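Local coordinates for putative nucleotidyltransferase (Sulfolobus solfataricus P2, PDB 2RFF), which probably acts as a nucleotidyltransferase, although its substrate is not established, at residues 33-38 / 101-106; 21-26 / 55-60. All blocks are in the same frame, centred on the assembly; numbering follows the deposited sequence.

Interaction 1. Residues 33-38 / 101-106; sequences LEEVYI and FWKREK. With EDO (1,2-ethanediol), chain B.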
ATOM      1  N   LEU A  33       0.906  -3.065 -12.804  1.00 10.91           N
ATOM      2  CA  LEU A  33       1.191  -2.855 -11.373  1.00 10.64           C
ATOM      3  C   LEU A  33       2.513  -3.580 -11.119  1.00 11.04           C
ATOM      4  O   LEU A  33       2.631  -4.767 -11.394  1.00 11.07           O
ATOM      5  CB  LEU A  33       0.122  -3.426 -10.449  1.00 10.15           C
ATOM      6  CG  LEU A  33       0.422  -3.087  -8.967  1.00  9.65           C
ATOM      7  CD1 LEU A  33       0.140  -1.636  -8.648  1.00  8.90           C
ATOM      8  CD2 LEU A  33      -0.418  -3.970  -8.101  1.00 10.58           C
ATOM      9  N   GLU A  34       3.493  -2.848 -10.596  1.00 11.98           N
ATOM     10  CA  GLU A  34       4.842  -3.383 -10.414  1.00 10.50           C
ATOM     11  C   GLU A  34       5.258  -3.567  -8.971  1.00 10.85           C
ATOM     12  O   GLU A  34       5.937  -4.542  -8.642  1.00 10.69           O
ATOM     13  CB  GLU A  34       5.861  -2.540 -11.204  1.00 11.40           C
ATOM     14  CG  GLU A  34       7.298  -2.909 -11.017  1.00 14.02           C
ATOM     15  CD  GLU A  34       7.633  -4.380 -11.315  1.00 17.10           C
ATOM     16  OE1 GLU A  34       6.903  -5.048 -12.064  1.00 19.21           O
ATOM     17  OE2 GLU A  34       8.685  -4.850 -10.810  1.00 16.11           O
ATOM     18  N   GLU A  35       4.922  -2.604  -8.130  1.00 11.25           N
ATOM     19  CA  GLU A  35       5.290  -2.617  -6.721  1.00 12.83           C
ATOM     20  C   GLU A  35       4.184  -1.981  -5.919  1.00 11.89           C
ATOM     21  O   GLU A  35       3.465  -1.113  -6.425  1.00 11.21           O
ATOM     22  CB  GLU A  35       6.585  -1.823  -6.442  1.00 15.89           C
ATOM     23  CG  GLU A  35       7.854  -2.459  -6.998  1.00 16.98           C
ATOM     24  CD  GLU A  35       9.093  -1.610  -7.010  1.00 17.32           C
ATOM     25  OE1 GLU A  35       9.108  -0.439  -6.584  1.00 18.90           O
ATOM     26  OE2 GLU A  35      10.104  -2.166  -7.439  1.00 24.92           O
ATOM     27  N   VAL A  36       4.086  -2.423  -4.672  1.00  9.31           N
ATOM     28  CA  VAL A  36       3.224  -1.769  -3.696  1.00  9.80           C
ATOM     29  C   VAL A  36       4.046  -1.569  -2.436  1.00  9.53           C
ATOM     30  O   VAL A  36       4.766  -2.473  -2.000  1.00 11.23           O
ATOM     31  CB  VAL A  36       1.937  -2.548  -3.392  1.00  9.72           C
ATOM     32  CG1 VAL A  36       1.066  -1.917  -2.248  1.00 10.22           C
ATOM     33  CG2 VAL A  36       1.111  -2.698  -4.640  1.00 10.03           C
ATOM     34  N   TYR A  37       3.895  -0.397  -1.847  1.00 10.23           N
ATOM     35  CA  TYR A  37       4.534  -0.073  -0.582  1.00  9.97           C
ATOM     36  C   TYR A  37       3.452   0.279   0.455  1.00  8.98           C
ATOM     37  O   TYR A  37       2.354   0.765   0.116  1.00 12.16           O
ATOM     38  CB  TYR A  37       5.494   1.106  -0.737  1.00 10.59           C
ATOM     39  CG  TYR A  37       6.672   0.862  -1.634  1.00  9.08           C
ATOM     40  CD1 TYR A  37       6.547   0.944  -3.020  1.00  9.30           C
ATOM     41  CD2 TYR A  37       7.928   0.531  -1.102  1.00  8.70           C
ATOM     42  CE1 TYR A  37       7.685   0.770  -3.872  1.00 11.45           C
ATOM     43  CE2 TYR A  37       9.036   0.337  -1.941  1.00  9.96           C
ATOM     44  CZ  TYR A  37       8.869   0.408  -3.328  1.00 11.70           C
ATOM     45  OH  TYR A  37       9.897   0.235  -4.203  1.00 13.18           O
ATOM     46  N   ILE A  38       3.797   0.030   1.717  1.00  9.34           N
ATOM     47  CA  ILE A  38       3.089   0.606   2.846  1.00 10.72           C
ATOM     48  C   ILE A  38       3.892   1.866   3.230  1.00  9.65           C
ATOM     49  O   ILE A  38       5.139   1.838   3.285  1.00 12.18           O
ATOM     50  CB  ILE A  38       2.985  -0.341   4.053  1.00 10.43           C
ATOM     51  CG1 ILE A  38       2.378  -1.674   3.629  1.00 11.98           C
ATOM     52  CG2 ILE A  38       2.205   0.348   5.197  1.00 12.04           C
ATOM     53  CD1 ILE A  38       1.067  -1.577   2.850  1.00 11.07           C
ATOM     54  N   PHE A 101       5.954  -3.953   0.116  1.00 11.14           N
ATOM     55  CA  PHE A 101       4.898  -4.862   0.510  1.00 10.35           C
ATOM     56  C   PHE A 101       4.742  -5.973  -0.512  1.00 10.32           C
ATOM     57  O   PHE A 101       4.481  -7.115  -0.140  1.00 11.78           O
ATOM     58  CB  PHE A 101       3.596  -4.056   0.644  1.00 10.52           C
ATOM     59  CG  PHE A 101       2.415  -4.821   1.212  1.00 10.72           C
ATOM     60  CD1 PHE A 101       2.448  -5.240   2.538  1.00 10.83           C
ATOM     61  CD2 PHE A 101       1.266  -5.030   0.444  1.00 12.63           C
ATOM     62  CE1 PHE A 101       1.348  -5.892   3.076  1.00 10.63           C
ATOM     63  CE2 PHE A 101       0.162  -5.710   0.985  1.00 13.52           C
ATOM     64  CZ  PHE A 101       0.212  -6.159   2.293  1.00 13.10           C
ATOM     65  N   TRP A 102       4.843  -5.614  -1.788  1.00  9.34           N
ATOM     66  CA  TRP A 102       4.638  -6.526  -2.883  1.00 11.07           C
ATOM     67  C   TRP A 102       5.416  -6.011  -4.084  1.00 10.90           C
ATOM     68  O   TRP A 102       5.615  -4.790  -4.268  1.00 11.23           O
ATOM     69  CB  TRP A 102       3.129  -6.604  -3.181  1.00 11.65           C
ATOM     70  CG  TRP A 102       2.713  -7.444  -4.369  1.00 10.33           C
ATOM     71  CD1 TRP A 102       2.321  -8.746  -4.357  1.00 11.86           C
ATOM     72  CD2 TRP A 102       2.687  -7.034  -5.740  1.00 10.70           C
ATOM     73  NE1 TRP A 102       2.008  -9.175  -5.633  1.00 11.66           N
ATOM     74  CE2 TRP A 102       2.252  -8.144  -6.506  1.00 11.72           C
ATOM     75  CE3 TRP A 102       2.994  -5.829  -6.406  1.00 12.78           C
ATOM     76  CZ2 TRP A 102       2.094  -8.080  -7.908  1.00 11.03           C
ATOM     77  CZ3 TRP A 102       2.869  -5.768  -7.804  1.00 11.52           C
ATOM     78  CH2 TRP A 102       2.409  -6.887  -8.536  1.00 11.01           C
ATOM     79  N   LYS A 103       5.874  -6.958  -4.880  1.00 11.60           N
ATOM     80  CA  LYS A 103       6.540  -6.651  -6.150  1.00 12.07           C
ATOM     81  C   LYS A 103       6.162  -7.776  -7.109  1.00 11.33           C
ATOM     82  O   LYS A 103       6.131  -8.933  -6.723  1.00 11.06           O
ATOM     83  CB  LYS A 103       8.047  -6.510  -5.997  1.00 12.54           C
ATOM     84  CG  LYS A 103       8.753  -6.146  -7.289  1.00 12.78           C
ATOM     85  CD  LYS A 103      10.158  -5.757  -6.985  1.00 15.11           C
ATOM     86  CE  LYS A 103      10.978  -5.528  -8.223  1.00 20.13           C
ATOM     87  NZ  LYS A 103      10.544  -4.354  -8.972  1.00 25.02           N
ATOM     88  N   ARG A 104       5.880  -7.441  -8.360  1.00 10.61           N
ATOM     89  CA  ARG A 104       5.496  -8.463  -9.310  1.00 11.11           C
ATOM     90  C   ARG A 104       6.444  -9.689  -9.306  1.00 11.21           C
ATOM     91  O   ARG A 104       5.938 -10.818  -9.217  1.00 12.39           O
ATOM     92  CB  ARG A 104       5.357  -7.864 -10.716  1.00 12.54           C
ATOM     93  CG  ARG A 104       4.938  -8.818 -11.811  1.00 12.62           C
ATOM     94  CD  ARG A 104       3.512  -9.241 -11.702  1.00 13.47           C
ATOM     95  NE  ARG A 104       2.569  -8.143 -11.921  1.00 12.61           N
ATOM     96  CZ  ARG A 104       1.243  -8.207 -11.710  1.00 13.17           C
ATOM     97  NH1 ARG A 104       0.672  -9.296 -11.243  1.00 12.82           N
ATOM     98  NH2 ARG A 104       0.498  -7.135 -11.941  1.00 11.33           N
ATOM     99  N   GLU A 105       7.758  -9.448  -9.313  1.00 12.67           N
ATOM    100  CA  GLU A 105       8.785 -10.501  -9.379  1.00 10.43           C
ATOM    101  C   GLU A 105       9.078 -11.159  -8.015  1.00 11.32           C
ATOM    102  O   GLU A 105       9.825 -12.136  -7.960  1.00 10.63           O
ATOM    103  CB  GLU A 105      10.065  -9.987 -10.022  1.00 10.65           C
ATOM    104  CG  GLU A 105       9.863  -9.463 -11.457  1.00 12.20           C
ATOM    105  CD  GLU A 105       9.343  -8.026 -11.561  1.00 16.72           C
ATOM    106  OE1 GLU A 105       9.067  -7.373 -10.519  1.00 15.36           O
ATOM    107  OE2 GLU A 105       9.235  -7.541 -12.713  1.00 20.96           O
ATOM    108  N   LYS A 106       8.451 -10.666  -6.944  1.00 12.70           N
ATOM    109  CA  LYS A 106       8.613 -11.220  -5.588  1.00 11.89           C
ATOM    110  C   LYS A 106       7.338 -11.744  -4.938  1.00 11.31           C
ATOM    111  O   LYS A 106       7.435 -12.459  -3.960  1.00 11.31           O
ATOM    112  CB  LYS A 106       9.167 -10.144  -4.649  1.00 13.21           C
ATOM    113  CG  LYS A 106      10.504  -9.520  -5.064  1.00 16.07           C
ATOM    114  CD  LYS A 106      11.068  -8.615  -3.947  1.00 16.66           C
ATOM    115  CE  LYS A 106      12.493  -8.150  -4.269  1.00 20.25           C
ATOM    116  NZ  LYS A 106      13.000  -7.138  -3.277  1.00 25.68           N
TER
HETATM  117  C1  EDO B 111       9.012  -9.986 -15.289  1.00 27.59           C
HETATM  118  O1  EDO B 111       9.683  -8.739 -15.065  1.00 28.98           O
HETATM  119  C2  EDO B 111       7.646  -9.926 -14.612  1.00 31.06           C
HETATM  120  O2  EDO B 111       6.705  -9.137 -15.336  1.00 36.04           O
HETATM  121  O   HOH W   1       4.195  -5.905 -13.505  1.00 17.42           O
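The ammonium of K103 is gripped by two carboxylates of strand 33-38: NZ forms salt bridges of 2.7 Å with E34 OE2 and 2.7 Å with E35 OE2, meeting each oxygen on its anti lone pair. The lysine chain runs beside that of E35, and a bend at its last torsion (chi4 68°) brings NZ to the acids. E35 OE1 is held separately, by Y37 OH at 2.6 Å from above the carboxylate plane and by a salt bridge to K92. An alanine at K103 would probably leave the OE2 atoms of E34 and E35 without the ammonium they share, and the E34 carboxylate freer to turn. On the other face of the sheet, which carries V36 and W102, W102 CZ3 packs on L33 CD2 at 3.8 Å, and W102 CH2 lies over the centre of the R104 guanidinium. R104 reaches L33 O with weak bonds and A27 O with NH2. The antiparallel pairing is interrupted by a classic beta bulge, where F101 and W102 both face V36 and V36 O accepts from F101 N (2.8 Å) and W102 N (3.1 Å). I38 CD1 makes a CH-pi contact over the F101 ring, 4.0 Å from its centroid. E34 OE2 lies 2.6 Å from E105 OE1, so close that one of these acids probably carries a proton, with K103 likely to stabilise the remaining charge.

Interaction 2. Residues 21-26 / 55-60; sequences EIVEEV and ILFVFK
V26 meets both aromatic rings of strand 55-59 with its two methyls: CG2 is 3.9 Å from F57 CE1, and CG1 is 4.0 Å from F59 CZ. The valine crosses each ring's side chain at about a right angle. One turn earlier, I22 CG2 comes to the edge of the F57 ring, near its plane, 3.9 Å from CZ, while I22 CD1 touches I55 CD1 more loosely at 4.4 Å. V23 CG2 adds a marginal contact with F57 CE1. With CG anti to its carbonyl carbon (chi1 -61°), F57 sends its ring toward the helix; one face of the ring carries I55 CG2, 3.7 Å above the plane and offset toward the rim, while I22 meets the edge. The layering is consistent with the nucleotidyltransferase fold: helix 6-29 lies against one face of the mixed sheet, its segment running within 18° of parallel to the strand with axes 11.0 Å apart. Because strand residues alternate, I55, F57 and F59 face the helix, and L56 goes to the other side, where F39, I85 and L87 meet it. In the next shell, V36 touches both V23 and I55, and L33 lies against F59. M73 and V74 of helix 67-74 pack on F59, V74 and F77 on V26. Toward the helix surface, R79 forms salt bridges with E21 and E25.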
ATOM      1  N   GLU A  21      -5.355  -8.252   0.589  1.00 14.04           N
ATOM      2  CA  GLU A  21      -6.560  -8.513  -0.202  1.00 16.46           C
ATOM      3  C   GLU A  21      -6.732  -7.470  -1.311  1.00 13.56           C
ATOM      4  O   GLU A  21      -7.009  -7.812  -2.461  1.00 13.82           O
ATOM      5  CB  GLU A  21      -7.810  -8.477   0.656  1.00 18.07           C
ATOM      6  CG  GLU A  21      -7.985  -9.554   1.675  1.00 23.48           C
ATOM      7  CD  GLU A  21      -9.311  -9.390   2.471  1.00 25.11           C
ATOM      8  OE1 GLU A  21     -10.338  -8.880   1.928  1.00 31.09           O
ATOM      9  OE2 GLU A  21      -9.326  -9.787   3.648  1.00 35.39           O
ATOM     10  N   ILE A  22      -6.556  -6.197  -0.961  1.00 12.32           N
ATOM     11  CA  ILE A  22      -6.699  -5.118  -1.936  1.00 11.67           C
ATOM     12  C   ILE A  22      -5.651  -5.279  -3.037  1.00 10.09           C
ATOM     13  O   ILE A  22      -5.992  -5.163  -4.216  1.00 11.71           O
ATOM     14  CB  ILE A  22      -6.584  -3.713  -1.257  1.00 12.29           C
ATOM     15  CG1 ILE A  22      -7.807  -3.482  -0.334  1.00 13.17           C
ATOM     16  CG2 ILE A  22      -6.474  -2.572  -2.303  1.00 12.38           C
ATOM     17  CD1 ILE A  22      -7.702  -2.264   0.588  1.00 13.56           C
ATOM     18  N   VAL A  23      -4.398  -5.541  -2.639  1.00 10.52           N
ATOM     19  CA  VAL A  23      -3.273  -5.682  -3.623  1.00 10.44           C
ATOM     20  C   VAL A  23      -3.504  -6.890  -4.541  1.00 12.15           C
ATOM     21  O   VAL A  23      -3.247  -6.814  -5.734  1.00 12.32           O
ATOM     22  CB  VAL A  23      -1.898  -5.736  -2.934  1.00 10.47           C
ATOM     23  CG1 VAL A  23      -0.819  -6.111  -3.954  1.00 11.98           C
ATOM     24  CG2 VAL A  23      -1.646  -4.368  -2.227  1.00  9.82           C
ATOM     25  N   GLU A  24      -3.999  -7.995  -3.989  1.00 12.25           N
ATOM     26  CA  GLU A  24      -4.317  -9.181  -4.813  1.00 12.94           C
ATOM     27  C   GLU A  24      -5.270  -8.844  -5.942  1.00 12.94           C
ATOM     28  O   GLU A  24      -5.071  -9.257  -7.074  1.00 12.84           O
ATOM     29  CB  GLU A  24      -4.944 -10.302  -3.955  1.00 14.42           C
ATOM     30  CG  GLU A  24      -3.907 -10.978  -3.117  1.00 18.58           C
ATOM     31  CD  GLU A  24      -4.428 -12.049  -2.181  1.00 19.71           C
ATOM     32  OE1 GLU A  24      -5.597 -11.955  -1.704  1.00 23.58           O
ATOM     33  OE2 GLU A  24      -3.613 -12.982  -1.910  1.00 26.74           O
ATOM     34  N   GLU A  25      -6.275  -8.047  -5.627  1.00 12.39           N
ATOM     35  CA  GLU A  25      -7.274  -7.662  -6.600  1.00 12.49           C
ATOM     36  C   GLU A  25      -6.700  -6.720  -7.643  1.00 11.37           C
ATOM     37  O   GLU A  25      -6.884  -6.922  -8.831  1.00 11.03           O
ATOM     38  CB  GLU A  25      -8.491  -7.023  -5.925  1.00 13.04           C
ATOM     39  CG  GLU A  25      -9.213  -7.993  -5.027  1.00 14.20           C
ATOM     40  CD  GLU A  25     -10.310  -7.357  -4.246  1.00 16.15           C
ATOM     41  OE1 GLU A  25     -10.700  -6.214  -4.512  1.00 17.92           O
ATOM     42  OE2 GLU A  25     -10.815  -8.022  -3.333  1.00 22.64           O
ATOM     43  N   VAL A  26      -6.017  -5.674  -7.188  1.00 10.70           N
ATOM     44  CA  VAL A  26      -5.345  -4.696  -8.096  1.00 10.59           C
ATOM     45  C   VAL A  26      -4.283  -5.366  -8.983  1.00 10.23           C
ATOM     46  O   VAL A  26      -4.301  -5.184 -10.193  1.00 11.23           O
ATOM     47  CB  VAL A  26      -4.802  -3.472  -7.345  1.00 12.17           C
ATOM     48  CG1 VAL A  26      -4.116  -2.483  -8.313  1.00 12.22           C
ATOM     49  CG2 VAL A  26      -5.921  -2.788  -6.568  1.00 12.94           C
ATOM     50  N   ILE A  55      -1.355   2.962   1.466  1.00 11.17           N
ATOM     51  CA  ILE A  55      -0.877   2.075   0.426  1.00 11.61           C
ATOM     52  C   ILE A  55      -0.448   2.877  -0.782  1.00 10.75           C
ATOM     53  O   ILE A  55      -1.230   3.653  -1.312  1.00 11.66           O
ATOM     54  CB  ILE A  55      -1.972   1.072   0.010  1.00 11.88           C
ATOM     55  CG1 ILE A  55      -2.482   0.277   1.234  1.00 12.11           C
ATOM     56  CG2 ILE A  55      -1.398   0.104  -1.065  1.00 13.15           C
ATOM     57  CD1 ILE A  55      -3.588  -0.695   0.834  1.00 13.85           C
ATOM     58  N   LEU A  56       0.798   2.677  -1.210  1.00 11.34           N
ATOM     59  CA  LEU A  56       1.348   3.290  -2.423  1.00 10.42           C
ATOM     60  C   LEU A  56       1.351   2.236  -3.525  1.00  9.10           C
ATOM     61  O   LEU A  56       2.056   1.236  -3.409  1.00 10.01           O
ATOM     62  CB  LEU A  56       2.759   3.837  -2.196  1.00 10.21           C
ATOM     63  CG  LEU A  56       3.507   4.240  -3.468  1.00  9.91           C
ATOM     64  CD1 LEU A  56       2.732   5.310  -4.225  1.00 10.25           C
ATOM     65  CD2 LEU A  56       4.939   4.623  -3.148  1.00 11.74           C
ATOM     66  N   PHE A  57       0.569   2.473  -4.578  1.00 10.18           N
ATOM     67  CA  PHE A  57       0.546   1.586  -5.740  1.00  8.62           C
ATOM     68  C   PHE A  57       1.504   2.188  -6.778  1.00  9.42           C
ATOM     69  O   PHE A  57       1.338   3.358  -7.146  1.00 11.03           O
ATOM     70  CB  PHE A  57      -0.852   1.505  -6.330  1.00  9.54           C
ATOM     71  CG  PHE A  57      -1.884   0.970  -5.424  1.00 10.67           C
ATOM     72  CD1 PHE A  57      -2.093  -0.382  -5.379  1.00  9.50           C
ATOM     73  CD2 PHE A  57      -2.649   1.806  -4.645  1.00  9.61           C
ATOM     74  CE1 PHE A  57      -3.070  -0.922  -4.592  1.00 10.18           C
ATOM     75  CE2 PHE A  57      -3.670   1.262  -3.843  1.00 11.42           C
ATOM     76  CZ  PHE A  57      -3.858  -0.087  -3.803  1.00 11.84           C
ATOM     77  N   VAL A  58       2.399   1.368  -7.300  1.00  9.66           N
ATOM     78  CA  VAL A  58       3.440   1.815  -8.264  1.00  8.99           C
ATOM     79  C   VAL A  58       3.244   1.035  -9.557  1.00 10.40           C
ATOM     80  O   VAL A  58       3.348  -0.174  -9.548  1.00 12.84           O
ATOM     81  CB  VAL A  58       4.907   1.687  -7.775  1.00  8.65           C
ATOM     82  CG1 VAL A  58       5.934   2.251  -8.820  1.00 10.68           C
ATOM     83  CG2 VAL A  58       5.037   2.397  -6.460  1.00 11.11           C
ATOM     84  N   PHE A  59       2.886   1.743 -10.626  1.00  9.23           N
ATOM     85  CA  PHE A  59       2.592   1.164 -11.937  1.00 10.95           C
ATOM     86  C   PHE A  59       3.619   1.554 -12.961  1.00 12.51           C
ATOM     87  O   PHE A  59       4.155   2.631 -12.890  1.00 12.80           O
ATOM     88  CB  PHE A  59       1.251   1.669 -12.498  1.00 11.81           C
ATOM     89  CG  PHE A  59       0.023   1.246 -11.713  1.00 11.53           C
ATOM     90  CD1 PHE A  59      -0.400   1.958 -10.610  1.00 10.15           C
ATOM     91  CD2 PHE A  59      -0.792   0.193 -12.157  1.00 11.47           C
ATOM     92  CE1 PHE A  59      -1.607   1.594  -9.916  1.00 11.50           C
ATOM     93  CE2 PHE A  59      -1.953  -0.194 -11.460  1.00 13.77           C
ATOM     94  CZ  PHE A  59      -2.355   0.518 -10.352  1.00 13.19           C
ATOM     95  N   LYS A  60       3.854   0.672 -13.923  1.00 13.16           N
ATOM     96  CA  LYS A  60       4.701   1.013 -15.074  1.00 16.00           C
ATOM     97  C   LYS A  60       3.858   1.729 -16.122  1.00 15.87           C
ATOM     98  O   LYS A  60       2.688   1.442 -16.272  1.00 16.32           O
ATOM     99  CB  LYS A  60       5.326  -0.249 -15.690  1.00 17.78           C
ATOM    100  CG  LYS A  60       6.182  -0.974 -14.685  1.00 22.47           C
ATOM    101  CD  LYS A  60       7.199  -1.938 -15.267  1.00 23.61           C
ATOM    102  CE  LYS A  60       6.664  -3.309 -15.521  1.00 28.75           C
ATOM    103  NZ  LYS A  60       7.790  -4.252 -15.960  1.00 29.24           N
TER

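In the fold
Interactions 1 and 2 meet through strand 33-39, which pairs with strand 98-103 along one edge and with strand 53-59 along the other; their centres lie about 7 Å apart. Backbone bonds join them, Y37 O to L56 N and E35 O to V58 N, each probably a hydrogen bond of 2.8 Å. On the helix-covered face V36 CG1 packs 3.4 Å from I55 CG2, so the apolar layers are continuous, whereas the charged cluster of interaction 1 occupies the opposite face. In related nucleotidyltransferases the glycine-serine motif follows the strand equivalent to 33-39 and the metal-binding acids lie at the start of the one equivalent to 53-59, which would place the active site near the I38 and I55 ends.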